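Local atomic coordinates of probable phospholipase A2 homolog 2 (PDB entry 2WG9), a protein that probably catalyses the calcium-dependent hydrolysis of the 2-acyl ester of membrane phosphoglycerides, releasing a free fatty acid and a lysophospholipid. Residues Ser20-Glu24 with Arg35-Tyr39; Cys23-Cys28 with Phe95-Cys100; Cys28-Leu34 with Gln104-Ile109; Tyr39-Ser45 with Cys60-His65. One frame throughout, in Å; residues are numbered along the deposited sequence.

Interaction 1: Ser20-Glu24 with Arg35-Tyr39. With CA (calcium ion), chain C.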
loop_
_atom_site.group_PDB
_atom_site.type_symbol
_atom_site.label_atom_id
_atom_site.label_comp_id
_atom_site.label_asym_id
_atom_site.label_seq_id
_atom_site.Cartn_x
_atom_site.Cartn_y
_atom_site.Cartn_z
ATOM N N SER A 20 7.944 9.423 4.367
ATOM C CA SER A 20 7.032 9.975 5.365
ATOM C C SER A 20 7.291 9.469 6.781
ATOM O O SER A 20 7.611 8.298 6.983
ATOM C CB SER A 20 5.581 9.672 4.982
ATOM O OG SER A 20 4.687 10.052 6.012
ATOM N N ARG A 21 7.128 10.367 7.748
ATOM C CA ARG A 21 7.080 10.019 9.168
ATOM C C ARG A 21 5.738 10.444 9.780
ATOM O O ARG A 21 5.594 10.479 11.003
ATOM C CB ARG A 21 8.234 10.688 9.932
ATOM C CG ARG A 21 9.613 10.517 9.297
ATOM C CD ARG A 21 10.727 11.028 10.211
ATOM N NE ARG A 21 12.045 10.916 9.587
ATOM C CZ ARG A 21 12.808 9.823 9.605
ATOM N NH1 ARG A 21 13.992 9.838 9.004
ATOM N NH2 ARG A 21 12.400 8.717 10.222
ATOM N N THR A 22 4.759 10.736 8.918
ATOM C CA THR A 22 3.464 11.267 9.349
ATOM C C THR A 22 2.304 10.429 8.815
ATOM O O THR A 22 2.321 9.990 7.669
ATOM C CB THR A 22 3.286 12.769 8.946
ATOM O OG1 THR A 22 1.894 13.118 8.935
ATOM C CG2 THR A 22 3.850 13.037 7.576
ATOM N N CYS A 23 1.303 10.207 9.662
ATOM C CA CYS A 23 0.106 9.474 9.265
ATOM C C CYS A 23 -0.807 10.388 8.454
ATOM O O CYS A 23 -1.505 11.234 9.014
ATOM C CB CYS A 23 -0.629 8.935 10.494
ATOM S SG CYS A 23 0.381 7.805 11.494
ATOM N N GLU A 24 -0.795 10.201 7.136
ATOM C CA GLU A 24 -1.586 11.016 6.217
ATOM C C GLU A 24 -2.994 10.460 5.967
ATOM O O GLU A 24 -3.277 9.287 6.233
ATOM C CB GLU A 24 -0.836 11.201 4.887
ATOM C CG GLU A 24 0.460 12.019 5.001
ATOM C CD GLU A 24 0.232 13.422 5.542
ATOM O OE1 GLU A 24 -0.770 14.054 5.163
ATOM O OE2 GLU A 24 1.051 13.896 6.350
ATOM N N ARG A 35 -2.963 9.179 -0.296
ATOM C CA ARG A 35 -1.893 9.065 0.694
ATOM C C ARG A 35 -2.521 8.799 2.053
ATOM O O ARG A 35 -3.227 9.647 2.599
ATOM C CB ARG A 35 -1.006 10.312 0.737
ATOM C CG ARG A 35 -0.115 10.437 -0.467
ATOM C CD ARG A 35 0.842 11.580 -0.340
ATOM N NE ARG A 35 1.749 11.611 -1.479
ATOM C CZ ARG A 35 2.564 12.623 -1.764
ATOM N NH1 ARG A 35 2.593 13.702 -0.990
ATOM N NH2 ARG A 35 3.350 12.550 -2.830
ATOM N N TYR A 36 -2.254 7.609 2.585
ATOM C CA TYR A 36 -2.909 7.114 3.790
ATOM C C TYR A 36 -1.846 6.485 4.680
ATOM O O TYR A 36 -1.061 5.642 4.221
ATOM C CB TYR A 36 -3.974 6.084 3.383
ATOM C CG TYR A 36 -4.728 5.408 4.496
ATOM C CD1 TYR A 36 -6.076 5.711 4.737
ATOM C CD2 TYR A 36 -4.119 4.427 5.284
ATOM C CE1 TYR A 36 -6.783 5.070 5.752
ATOM C CE2 TYR A 36 -4.813 3.789 6.299
ATOM C CZ TYR A 36 -6.141 4.109 6.528
ATOM O OH TYR A 36 -6.821 3.465 7.537
ATOM N N GLY A 37 -1.833 6.893 5.951
ATOM C CA GLY A 37 -0.808 6.448 6.894
ATOM C C GLY A 37 0.548 6.941 6.424
ATOM O O GLY A 37 0.642 8.021 5.828
ATOM N N LYS A 38 1.592 6.157 6.689
ATOM C CA LYS A 38 2.951 6.495 6.264
ATOM C C LYS A 38 3.337 5.743 4.987
ATOM O O LYS A 38 4.349 6.073 4.357
ATOM C CB LYS A 38 3.971 6.173 7.375
ATOM C CG LYS A 38 3.860 7.017 8.640
ATOM C CD LYS A 38 4.692 6.392 9.763
ATOM C CE LYS A 38 4.455 7.060 11.109
ATOM N NZ LYS A 38 5.300 6.437 12.198
ATOM N N TYR A 39 2.532 4.740 4.608
ATOM C CA TYR A 39 2.915 3.777 3.559
ATOM C C TYR A 39 1.945 3.611 2.371
ATOM O O TYR A 39 2.378 3.254 1.282
ATOM C CB TYR A 39 3.195 2.387 4.177
ATOM C CG TYR A 39 4.396 2.348 5.103
ATOM C CD1 TYR A 39 4.251 2.527 6.483
ATOM C CD2 TYR A 39 5.680 2.127 4.598
ATOM C CE1 TYR A 39 5.367 2.489 7.338
ATOM C CE2 TYR A 39 6.799 2.097 5.443
ATOM C CZ TYR A 39 6.636 2.281 6.804
ATOM O OH TYR A 39 7.744 2.247 7.635
HETATM CA CA CA C . 3.362 3.175 -0.747
HETATM O O HOH W 1 7.052 9.214 13.398
HETATM O O HOH W 2 4.859 3.230 -2.624
#

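Interaction 2: Cys23-Cys28 with Phe95-Cys100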
loop_
_atom_site.group_PDB
_atom_site.type_symbol
_atom_site.label_atom_id
_atom_site.label_comp_id
_atom_site.label_asym_id
_atom_site.label_seq_id
_atom_site.Cartn_x
_atom_site.Cartn_y
_atom_site.Cartn_z
ATOM N N CYS A 23 1.303 10.207 9.662
ATOM C CA CYS A 23 0.106 9.474 9.265
ATOM C C CYS A 23 -0.807 10.388 8.454
ATOM O O CYS A 23 -1.505 11.234 9.014
ATOM C CB CYS A 23 -0.629 8.935 10.494
ATOM S SG CYS A 23 0.381 7.805 11.494
ATOM N N GLU A 24 -0.795 10.201 7.136
ATOM C CA GLU A 24 -1.586 11.016 6.217
ATOM C C GLU A 24 -2.994 10.460 5.967
ATOM O O GLU A 24 -3.277 9.287 6.233
ATOM C CB GLU A 24 -0.836 11.201 4.887
ATOM C CG GLU A 24 0.460 12.019 5.001
ATOM C CD GLU A 24 0.232 13.422 5.542
ATOM O OE1 GLU A 24 -0.770 14.054 5.163
ATOM O OE2 GLU A 24 1.051 13.896 6.350
ATOM N N SER A 25 -3.884 11.321 5.484
ATOM C CA SER A 25 -5.205 10.880 5.043
ATOM C C SER A 25 -5.736 11.855 3.998
ATOM O O SER A 25 -6.643 12.653 4.268
ATOM C CB SER A 25 -6.167 10.693 6.226
ATOM O OG SER A 25 -6.144 11.800 7.110
ATOM N N GLN A 26 -5.136 11.773 2.810
ATOM C CA GLN A 26 -5.365 12.702 1.706
ATOM C C GLN A 26 -5.849 11.951 0.471
ATOM O O GLN A 26 -5.411 10.832 0.210
ATOM C CB GLN A 26 -4.069 13.445 1.359
ATOM C CG GLN A 26 -3.484 14.293 2.494
ATOM C CD GLN A 26 -4.329 15.522 2.802
ATOM O OE1 GLN A 26 -4.881 16.161 1.896
ATOM N NE2 GLN A 26 -4.434 15.862 4.084
ATOM N N PHE A 27 -6.750 12.581 -0.285
ATOM C CA PHE A 27 -7.313 11.995 -1.497
ATOM C C PHE A 27 -7.756 10.546 -1.267
ATOM O O PHE A 27 -7.440 9.651 -2.049
ATOM C CB PHE A 27 -6.319 12.117 -2.660
ATOM C CG PHE A 27 -5.950 13.541 -2.994
ATOM C CD1 PHE A 27 -4.731 14.075 -2.575
ATOM C CD2 PHE A 27 -6.822 14.349 -3.717
ATOM C CE1 PHE A 27 -4.388 15.391 -2.880
ATOM C CE2 PHE A 27 -6.492 15.673 -4.019
ATOM C CZ PHE A 27 -5.280 16.195 -3.604
ATOM N N CYS A 28 -8.504 10.351 -0.182
ATOM C CA CYS A 28 -8.917 9.038 0.317
ATOM C C CYS A 28 -9.490 8.096 -0.740
ATOM O O CYS A 28 -9.334 6.878 -0.634
ATOM C CB CYS A 28 -9.930 9.215 1.451
ATOM S SG CYS A 28 -9.303 10.221 2.826
ATOM N N PHE A 95 -5.657 5.366 13.248
ATOM C CA PHE A 95 -4.936 6.448 13.895
ATOM C C PHE A 95 -5.841 7.661 14.120
ATOM O O PHE A 95 -6.785 7.893 13.348
ATOM C CB PHE A 95 -3.684 6.825 13.093
ATOM C CG PHE A 95 -3.944 7.096 11.633
ATOM C CD1 PHE A 95 -4.029 6.043 10.715
ATOM C CD2 PHE A 95 -4.090 8.401 11.173
ATOM C CE1 PHE A 95 -4.259 6.287 9.375
ATOM C CE2 PHE A 95 -4.311 8.666 9.826
ATOM C CZ PHE A 95 -4.404 7.608 8.921
ATOM N N PRO A 96 -5.592 8.412 15.211
ATOM C CA PRO A 96 -6.367 9.627 15.425
ATOM C C PRO A 96 -6.097 10.651 14.339
ATOM O O PRO A 96 -4.956 10.792 13.880
ATOM C CB PRO A 96 -5.884 10.138 16.788
ATOM C CG PRO A 96 -4.645 9.400 17.095
ATOM C CD PRO A 96 -4.640 8.141 16.304
ATOM N N GLY A 97 -7.140 11.356 13.925
ATOM C CA GLY A 97 -7.003 12.347 12.863
ATOM C C GLY A 97 -7.088 11.771 11.461
ATOM O O GLY A 97 -6.846 12.480 10.487
ATOM N N ASN A 98 -7.432 10.490 11.354
ATOM C CA ASN A 98 -7.650 9.846 10.056
ATOM C C ASN A 98 -8.918 10.392 9.398
ATOM O O ASN A 98 -10.030 10.089 9.829
ATOM C CB ASN A 98 -7.750 8.325 10.218
ATOM C CG ASN A 98 -7.746 7.584 8.892
ATOM O OD1 ASN A 98 -7.653 8.183 7.819
ATOM N ND2 ASN A 98 -7.837 6.264 8.965
ATOM N N LYS A 99 -8.735 11.202 8.358
ATOM C CA LYS A 99 -9.862 11.798 7.633
ATOM C C LYS A 99 -10.475 10.823 6.627
ATOM O O LYS A 99 -11.522 11.103 6.031
ATOM C CB LYS A 99 -9.413 13.078 6.917
ATOM C CG LYS A 99 -8.731 14.113 7.812
ATOM C CD LYS A 99 -9.740 14.893 8.643
ATOM C CE LYS A 99 -9.081 16.083 9.320
ATOM N NZ LYS A 99 -8.077 15.674 10.348
ATOM N N CYS A 100 -9.807 9.689 6.424
ATOM C CA CYS A 100 -10.283 8.666 5.508
ATOM C C CYS A 100 -11.156 7.656 6.238
ATOM O O CYS A 100 -11.112 7.546 7.466
ATOM C CB CYS A 100 -9.109 7.941 4.833
ATOM S SG CYS A 100 -8.035 8.960 3.779
HETATM O O HOH W 3 -4.095 12.253 9.067
#

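Interaction 3: Cys28-Leu34 with Gln104-Ile109. With OCA (octanoic acid (caprylic acid)), chain D.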
loop_
_atom_site.group_PDB
_atom_site.type_symbol
_atom_site.label_atom_id
_atom_site.label_comp_id
_atom_site.label_asym_id
_atom_site.label_seq_id
_atom_site.Cartn_x
_atom_site.Cartn_y
_atom_site.Cartn_z
ATOM N N CYS A 28 -8.504 10.351 -0.182
ATOM C CA CYS A 28 -8.917 9.038 0.317
ATOM C C CYS A 28 -9.490 8.096 -0.740
ATOM O O CYS A 28 -9.334 6.878 -0.634
ATOM C CB CYS A 28 -9.930 9.215 1.451
ATOM S SG CYS A 28 -9.303 10.221 2.826
ATOM N N THR A 29 -10.147 8.658 -1.754
ATOM C CA THR A 29 -10.827 7.856 -2.770
ATOM C C THR A 29 -10.283 8.058 -4.189
ATOM O O THR A 29 -10.822 7.491 -5.144
ATOM C CB THR A 29 -12.351 8.137 -2.785
ATOM O OG1 THR A 29 -12.581 9.514 -3.104
ATOM C CG2 THR A 29 -12.966 7.824 -1.445
ATOM N N ILE A 30 -9.230 8.862 -4.329
ATOM C CA ILE A 30 -8.590 9.091 -5.632
ATOM C C ILE A 30 -7.284 8.300 -5.725
ATOM O O ILE A 30 -6.254 8.709 -5.183
ATOM C CB ILE A 30 -8.355 10.601 -5.909
ATOM C CG1 ILE A 30 -9.692 11.357 -5.903
ATOM C CG2 ILE A 30 -7.609 10.800 -7.235
ATOM C CD1 ILE A 30 -9.570 12.873 -5.758
ATOM N N ALA A 31 -7.352 7.166 -6.423
ATOM C CA ALA A 31 -6.278 6.166 -6.457
ATOM C C ALA A 31 -4.875 6.706 -6.783
ATOM O O ALA A 31 -3.925 6.398 -6.054
ATOM C CB ALA A 31 -6.655 5.000 -7.394
ATOM N N PRO A 32 -4.732 7.511 -7.862
ATOM C CA PRO A 32 -3.384 8.008 -8.186
ATOM C C PRO A 32 -2.803 9.003 -7.175
ATOM O O PRO A 32 -1.592 9.195 -7.151
ATOM C CB PRO A 32 -3.569 8.696 -9.550
ATOM C CG PRO A 32 -4.901 8.227 -10.063
ATOM C CD PRO A 32 -5.729 7.991 -8.841
ATOM N N LEU A 33 -3.652 9.624 -6.354
ATOM C CA LEU A 33 -3.213 10.658 -5.415
ATOM C C LEU A 33 -3.326 10.252 -3.936
ATOM O O LEU A 33 -2.844 10.964 -3.051
ATOM C CB LEU A 33 -3.993 11.965 -5.654
ATOM C CG LEU A 33 -3.819 12.690 -6.991
ATOM C CD1 LEU A 33 -4.648 13.962 -7.002
ATOM C CD2 LEU A 33 -2.345 12.994 -7.305
ATOM N N LEU A 34 -3.964 9.114 -3.685
ATOM C CA LEU A 34 -4.175 8.601 -2.330
ATOM C C LEU A 34 -2.881 8.628 -1.507
ATOM O O LEU A 34 -1.837 8.166 -1.974
ATOM C CB LEU A 34 -4.727 7.171 -2.416
ATOM C CG LEU A 34 -5.404 6.496 -1.218
ATOM C CD1 LEU A 34 -6.453 5.509 -1.715
ATOM C CD2 LEU A 34 -4.401 5.793 -0.318
ATOM N N GLN A 104 -13.512 1.973 3.088
ATOM C CA GLN A 104 -13.576 2.657 1.800
ATOM C C GLN A 104 -12.207 2.748 1.112
ATOM O O GLN A 104 -12.075 2.388 -0.056
ATOM C CB GLN A 104 -14.171 4.049 1.977
ATOM C CG GLN A 104 -14.493 4.764 0.674
ATOM C CD GLN A 104 -14.973 6.194 0.880
ATOM O OE1 GLN A 104 -14.562 6.884 1.824
ATOM N NE2 GLN A 104 -15.841 6.654 -0.017
ATOM N N THR A 105 -11.198 3.234 1.839
ATOM C CA THR A 105 -9.843 3.374 1.291
ATOM C C THR A 105 -9.272 2.013 0.907
ATOM O O THR A 105 -8.647 1.874 -0.144
ATOM C CB THR A 105 -8.897 4.113 2.278
ATOM O OG1 THR A 105 -9.366 5.455 2.465
ATOM C CG2 THR A 105 -7.460 4.170 1.740
ATOM N N ALA A 106 -9.505 1.004 1.745
ATOM C CA ALA A 106 -9.026 -0.342 1.452
ATOM C C ALA A 106 -9.630 -0.875 0.151
ATOM O O ALA A 106 -8.943 -1.555 -0.620
ATOM C CB ALA A 106 -9.330 -1.284 2.604
ATOM N N SER A 107 -10.905 -0.555 -0.091
ATOM C CA SER A 107 -11.585 -1.006 -1.302
ATOM C C SER A 107 -11.004 -0.338 -2.551
ATOM O O SER A 107 -10.890 -0.972 -3.607
ATOM C CB SER A 107 -13.092 -0.764 -1.207
ATOM O OG SER A 107 -13.736 -1.203 -2.390
ATOM N N VAL A 108 -10.620 0.933 -2.421
ATOM C CA VAL A 108 -9.972 1.665 -3.520
ATOM C C VAL A 108 -8.595 1.052 -3.841
ATOM O O VAL A 108 -8.261 0.808 -5.009
ATOM C CB VAL A 108 -9.883 3.194 -3.228
ATOM C CG1 VAL A 108 -9.106 3.933 -4.324
ATOM C CG2 VAL A 108 -11.292 3.800 -3.079
ATOM N N ILE A 109 -7.810 0.773 -2.802
ATOM C CA ILE A 109 -6.520 0.108 -2.978
ATOM C C ILE A 109 -6.736 -1.274 -3.589
ATOM O O ILE A 109 -6.051 -1.651 -4.544
ATOM C CB ILE A 109 -5.739 -0.006 -1.635
ATOM C CG1 ILE A 109 -5.407 1.397 -1.105
ATOM C CG2 ILE A 109 -4.467 -0.854 -1.815
ATOM C CD1 ILE A 109 -5.067 1.459 0.392
HETATM C C1 OCA D . 1.026 0.550 -1.114
HETATM C C2 OCA D . -0.405 0.250 -1.567
HETATM C C3 OCA D . -0.463 -0.117 -3.048
HETATM C C4 OCA D . -0.272 1.095 -3.964
HETATM C C5 OCA D . -1.396 2.133 -3.820
HETATM C C6 OCA D . -2.574 1.815 -4.739
HETATM C C7 OCA D . -3.301 3.092 -5.162
HETATM C C8 OCA D . -4.677 3.180 -4.493
HETATM O O1 OCA D . 1.399 1.739 -1.143
HETATM O O2 OCA D . 1.712 -0.421 -0.738
#

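Interaction 4: Tyr39-Ser45 with Cys60-His65. With CA (calcium ion), chain C; OCA (octanoic acid (caprylic acid)), chain D.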
loop_
_atom_site.group_PDB
_atom_site.type_symbol
_atom_site.label_atom_id
_atom_site.label_comp_id
_atom_site.label_asym_id
_atom_site.label_seq_id
_atom_site.Cartn_x
_atom_site.Cartn_y
_atom_site.Cartn_z
ATOM N N TYR A 39 2.532 4.740 4.608
ATOM C CA TYR A 39 2.915 3.777 3.559
ATOM C C TYR A 39 1.945 3.611 2.371
ATOM O O TYR A 39 2.378 3.254 1.282
ATOM C CB TYR A 39 3.195 2.387 4.177
ATOM C CG TYR A 39 4.396 2.348 5.103
ATOM C CD1 TYR A 39 4.251 2.527 6.483
ATOM C CD2 TYR A 39 5.680 2.127 4.598
ATOM C CE1 TYR A 39 5.367 2.489 7.338
ATOM C CE2 TYR A 39 6.799 2.097 5.443
ATOM C CZ TYR A 39 6.636 2.281 6.804
ATOM O OH TYR A 39 7.744 2.247 7.635
ATOM N N CYS A 40 0.647 3.833 2.575
ATOM C CA CYS A 40 -0.334 3.569 1.507
ATOM C C CYS A 40 -0.399 4.705 0.483
ATOM O O CYS A 40 -0.796 5.828 0.796
ATOM C CB CYS A 40 -1.732 3.285 2.074
ATOM S SG CYS A 40 -1.904 1.803 3.102
ATOM N N GLY A 41 -0.010 4.394 -0.748
ATOM C CA GLY A 41 -0.034 5.365 -1.831
ATOM C C GLY A 41 1.050 5.065 -2.843
ATOM O O GLY A 41 2.070 4.450 -2.521
ATOM N N ILE A 42 0.832 5.506 -4.073
ATOM C CA ILE A 42 1.790 5.298 -5.150
ATOM C C ILE A 42 2.969 6.251 -4.967
ATOM O O ILE A 42 2.778 7.439 -4.712
ATOM C CB ILE A 42 1.112 5.481 -6.537
ATOM C CG1 ILE A 42 -0.035 4.469 -6.694
ATOM C CG2 ILE A 42 2.139 5.336 -7.678
ATOM C CD1 ILE A 42 -1.029 4.792 -7.816
ATOM N N LEU A 43 4.188 5.719 -5.074
ATOM C CA LEU A 43 5.410 6.511 -4.854
ATOM C C LEU A 43 5.296 7.336 -3.562
ATOM O O LEU A 43 5.552 8.545 -3.533
ATOM C CB LEU A 43 5.730 7.388 -6.085
ATOM C CG LEU A 43 5.878 6.643 -7.424
ATOM C CD1 LEU A 43 5.890 7.603 -8.594
ATOM C CD2 LEU A 43 7.113 5.753 -7.471
ATOM N N TYR A 44 4.870 6.654 -2.501
ATOM C CA TYR A 44 4.704 7.237 -1.181
ATOM C C TYR A 44 4.975 6.137 -0.159
ATOM O O TYR A 44 4.288 5.112 -0.154
ATOM C CB TYR A 44 3.284 7.793 -1.006
ATOM C CG TYR A 44 3.004 8.230 0.409
ATOM C CD1 TYR A 44 3.584 9.392 0.921
ATOM C CD2 TYR A 44 2.184 7.473 1.250
ATOM C CE1 TYR A 44 3.345 9.803 2.226
ATOM C CE2 TYR A 44 1.944 7.872 2.561
ATOM C CZ TYR A 44 2.534 9.038 3.039
ATOM O OH TYR A 44 2.320 9.442 4.330
ATOM N N SER A 45 5.979 6.334 0.694
ATOM C CA SER A 45 6.370 5.298 1.652
ATOM C C SER A 45 7.016 5.882 2.902
ATOM O O SER A 45 7.482 7.024 2.896
ATOM C CB SER A 45 7.306 4.275 0.988
ATOM O OG SER A 45 7.260 3.026 1.667
ATOM N N CYS A 60 0.380 -2.008 3.600
ATOM C CA CYS A 60 1.135 -1.224 2.623
ATOM C C CYS A 60 2.639 -1.213 2.889
ATOM O O CYS A 60 3.443 -1.281 1.942
ATOM C CB CYS A 60 0.605 0.207 2.575
ATOM S SG CYS A 60 -1.103 0.302 2.006
ATOM N N MET A 61 3.018 -1.126 4.163
ATOM C CA MET A 61 4.434 -1.200 4.545
ATOM C C MET A 61 5.093 -2.465 4.003
ATOM O O MET A 61 6.160 -2.399 3.385
ATOM C CB MET A 61 4.601 -1.133 6.063
ATOM C CG MET A 61 6.050 -1.287 6.519
ATOM S SD MET A 61 6.165 -1.417 8.301
ATOM C CE MET A 61 7.943 -1.202 8.540
ATOM N N VAL A 62 4.456 -3.613 4.233
ATOM C CA VAL A 62 4.972 -4.890 3.709
ATOM C C VAL A 62 5.062 -4.854 2.186
ATOM O O VAL A 62 6.059 -5.294 1.600
ATOM C CB VAL A 62 4.107 -6.097 4.155
ATOM C CG1 VAL A 62 4.503 -7.366 3.401
ATOM C CG2 VAL A 62 4.231 -6.325 5.651
ATOM N N HIS A 63 4.018 -4.327 1.548
ATOM C CA HIS A 63 3.976 -4.275 0.086
ATOM C C HIS A 63 5.117 -3.442 -0.499
ATOM O O HIS A 63 5.764 -3.864 -1.456
ATOM C CB HIS A 63 2.626 -3.747 -0.412
ATOM C CG HIS A 63 2.548 -3.614 -1.901
ATOM N ND1 HIS A 63 2.943 -2.472 -2.565
ATOM C CD2 HIS A 63 2.129 -4.479 -2.855
ATOM C CE1 HIS A 63 2.773 -2.641 -3.865
ATOM N NE2 HIS A 63 2.276 -3.849 -4.066
ATOM N N ASP A 64 5.342 -2.257 0.060
ATOM C CA ASP A 64 6.368 -1.339 -0.446
ATOM C C ASP A 64 7.753 -1.970 -0.400
ATOM O O ASP A 64 8.522 -1.887 -1.362
ATOM C CB ASP A 64 6.340 -0.024 0.331
ATOM C CG ASP A 64 5.099 0.796 0.033
ATOM O OD1 ASP A 64 4.263 0.340 -0.776
ATOM O OD2 ASP A 64 4.946 1.889 0.605
ATOM N N HIS A 65 8.056 -2.634 0.708
ATOM C CA HIS A 65 9.327 -3.335 0.820
ATOM C C HIS A 65 9.403 -4.548 -0.104
ATOM O O HIS A 65 10.462 -4.819 -0.674
ATOM C CB HIS A 65 9.606 -3.710 2.273
ATOM C CG HIS A 65 9.969 -2.537 3.123
ATOM N ND1 HIS A 65 9.081 -1.948 3.997
ATOM C CD2 HIS A 65 11.116 -1.824 3.214
ATOM C CE1 HIS A 65 9.668 -0.926 4.594
ATOM N NE2 HIS A 65 10.905 -0.833 4.142
HETATM CA CA CA C . 3.362 3.175 -0.747
HETATM C C1 OCA D . 1.026 0.550 -1.114
HETATM C C2 OCA D . -0.405 0.250 -1.567
HETATM C C3 OCA D . -0.463 -0.117 -3.048
HETATM C C4 OCA D . -0.272 1.095 -3.964
HETATM C C5 OCA D . -1.396 2.133 -3.820
HETATM C C6 OCA D . -2.574 1.815 -4.739
HETATM C C7 OCA D . -3.301 3.092 -5.162
HETATM C C8 OCA D . -4.677 3.180 -4.493
HETATM O O1 OCA D . 1.399 1.739 -1.143
HETATM O O2 OCA D . 1.712 -0.421 -0.738
HETATM O O HOH W 2 4.859 3.230 -2.624
#

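Interaction 1: Ser20-Glu24 with Arg35-Tyr39
E24 and G37 face each other as an antiparallel hydrogen-bonded pair, closed by E24 N to G37 O at 2.9 Å and by G37 N to E24 O at 2.8 Å; the first bond is nearly straight (170°), the second more bent. E24 O also receives the CA-H of Y36, so two neighbouring residues converge on one carbonyl. G37 has positive phi, a backbone shape that favours glycine. Beyond the pair K38 carries the contact. Its chain, extended past CG, runs alongside the backbone of R21 and T22, with CG 3.5 Å from T22 O and CE 3.6 Å from R21 O, while the ammonium goes on to a salt bridge with E50, which R21 also joins. S20 turns OG anti to its own nitrogen (chi1 173°), where it accepts the N-H of T22 in an ST turn and lies near K38 CG. At the other end the CB atoms of E24 and R35 meet at 4.2 Å. The pair belongs to the small two-stranded sheet of 24-26 and 35-37; on its far side Y36 packs against helices 55-68 and 102-125, and Y39 leads into the calcium site.

Interaction 2: Cys23-Cys28 with Phe95-Cys100
The disulfide C28-C100, with SG to SG at 2.0 Å and a chi3 of -82°, is the covalent link between these segments. Next to it S25 supplies the polar link: its OG accepts the backbone N-H of K99 at 2.9 Å in an almost straight bond (168°). With chi1 at 48° the hydroxyl stands between its own nitrogen and carbonyl carbon, which brings it to K99 N. S25 CB packs separately against C100 SG, at 3.5 Å. The third component is aromatic. C23 CB lies over one face of the F95 ring, 3.9 Å from its centroid and offset toward the rim, and C23 SG stands farther above the same face in a looser sulfur-aromatic contact. S25 CB comes to the ring edge, and E24 O approaches F95 CZ to 3.4 Å.

A second shell holds these groups in place. N98 CB covers the opposite face of the F95 ring, so the phenyl is sandwiched between N98 and C23. The amide of N98 folds back in an Asx turn, OD1 accepting from C100 N, while ND2 donates to T94. A type II turn from F95 to N98, with G97 at positive phi, curls the chain toward S25. Water 3 donates to C23 O and G97 O and also lies 2.9 Å from S25 OG, bridging the segments at the ring edge. C23 is itself disulfide-bonded to C53. Largely a surface contact, it fastens strand 24-26, whose other edge pairs with strand 35-37, to the loop that leads from helix 77-88 into helix 102-125.

Interaction 3: Cys28-Leu34 with Gln104-Ile109
Apolar packing of V108 and its helical neighbours against the 28-34 loop makes up much of this contact. V108 offers two branches: CG1 fits among L34 CD1, the carbonyl of T29 and A31 CB, the last at 4.1 Å, and CG2 rests near T29 CA. In the conformer given, L34 CD1 meets T105 CG2 at 3.8 Å, V108 CG1 at 4.0 Å and I109 CG1 at 4.3 Å, so one methyl touches three residues on one face of the helix, spaced i, i+3 and i+4, while CD2 also lies against T105 CG2. This conformer carries CG anti to the L34 nitrogen (chi1 -163°), a setting that sends the branch across to the helix.

A mixed contact lies nearer the start of the helix. T29 puts its methyl CG2 against the amide of Q104, 3.4 Å from NE2 and nearly as close to CD. The extended Q104 side chain passes this methyl obliquely.

Polar contact is slight. T105 OG1 lies 3.4 Å from C28 O, but its hydrogen-bond partner is the carbonyl of N101, just before the helix begins.

The tail of the bound octanoate ends between the segments: its C8 lies 3.9 Å from I109 CG1 and also near A31 CB and L34 CD1, so both segments line the end of the acyl pocket. The loop 28-34 joins strands 24-26 and 35-37 while leaning on helix 102-125, whose A106 and I109 pack against I87 of helix 77-88 and whose T105 touches L56 of helix 55-68.

Interaction 4: Tyr39-Ser45 with Cys60-His65
Y39 and C60 meet through their CB atoms, and M61 extends this apolar packing by laying CB over the centre of the Y39 ring, 3.6 Å from its centroid. Extended beyond CG, M61 runs alongside the tyrosine, bringing its sulfur obliquely beside the ring and CE to 3.6 Å from Y39 OH, which is hydrogen-bonded to the carbonyl of E50. The C40-C60 disulfide adds a covalent tie, with SG to SG at 2.0 Å.

Metal bonds join the segments at the calcium ion, which binds the carbonyl oxygens of Y39, G41 and Y44, D64 OD2, octanoate O1 and water 2. The bond to Y44 O is the shortest, 2.2 Å. Hydrogen bonds support these ligands: S45 OG donates to D64 OD2 at 2.8 Å on its anti side, and G41 N gives octanoate O1 a nearly straight bond (166°).

H63, the predicted active-site residue, brings ND1 to 3.0 Å from octanoate O2, while its NE2 bonds to N80. D64 OD1 lies 2.7 Å from the same O2. Calcium-binding-loop carbonyls and the helix carboxylate of D64 together form the calcium site of secretory phospholipases A2; the fatty acid, probably bound as a product would be, has its carboxylate on the metal and close to the histidine.

Interactions 1 and 2 share C23 and E24: strand 24-26 pairs with 35-37 in the first and meets the 95-100 loop in the second; the two are also joined by the bond from Q26 N to R35 O, which continues the strand pairing. Interaction 2 lies nearest the surface and relies on a disulfide, a water and a ring, whereas interaction 4, about 4 Å from the chain centre, is metal-centred. Interaction 3 is mainly apolar and shares C28 with interaction 2. Interactions 3 and 4 hold opposite ends of the octanoate, tail and carboxylate. Y39 belongs to both interactions 1 and 4, which are further joined by the bond between Y44 OH and G37 O.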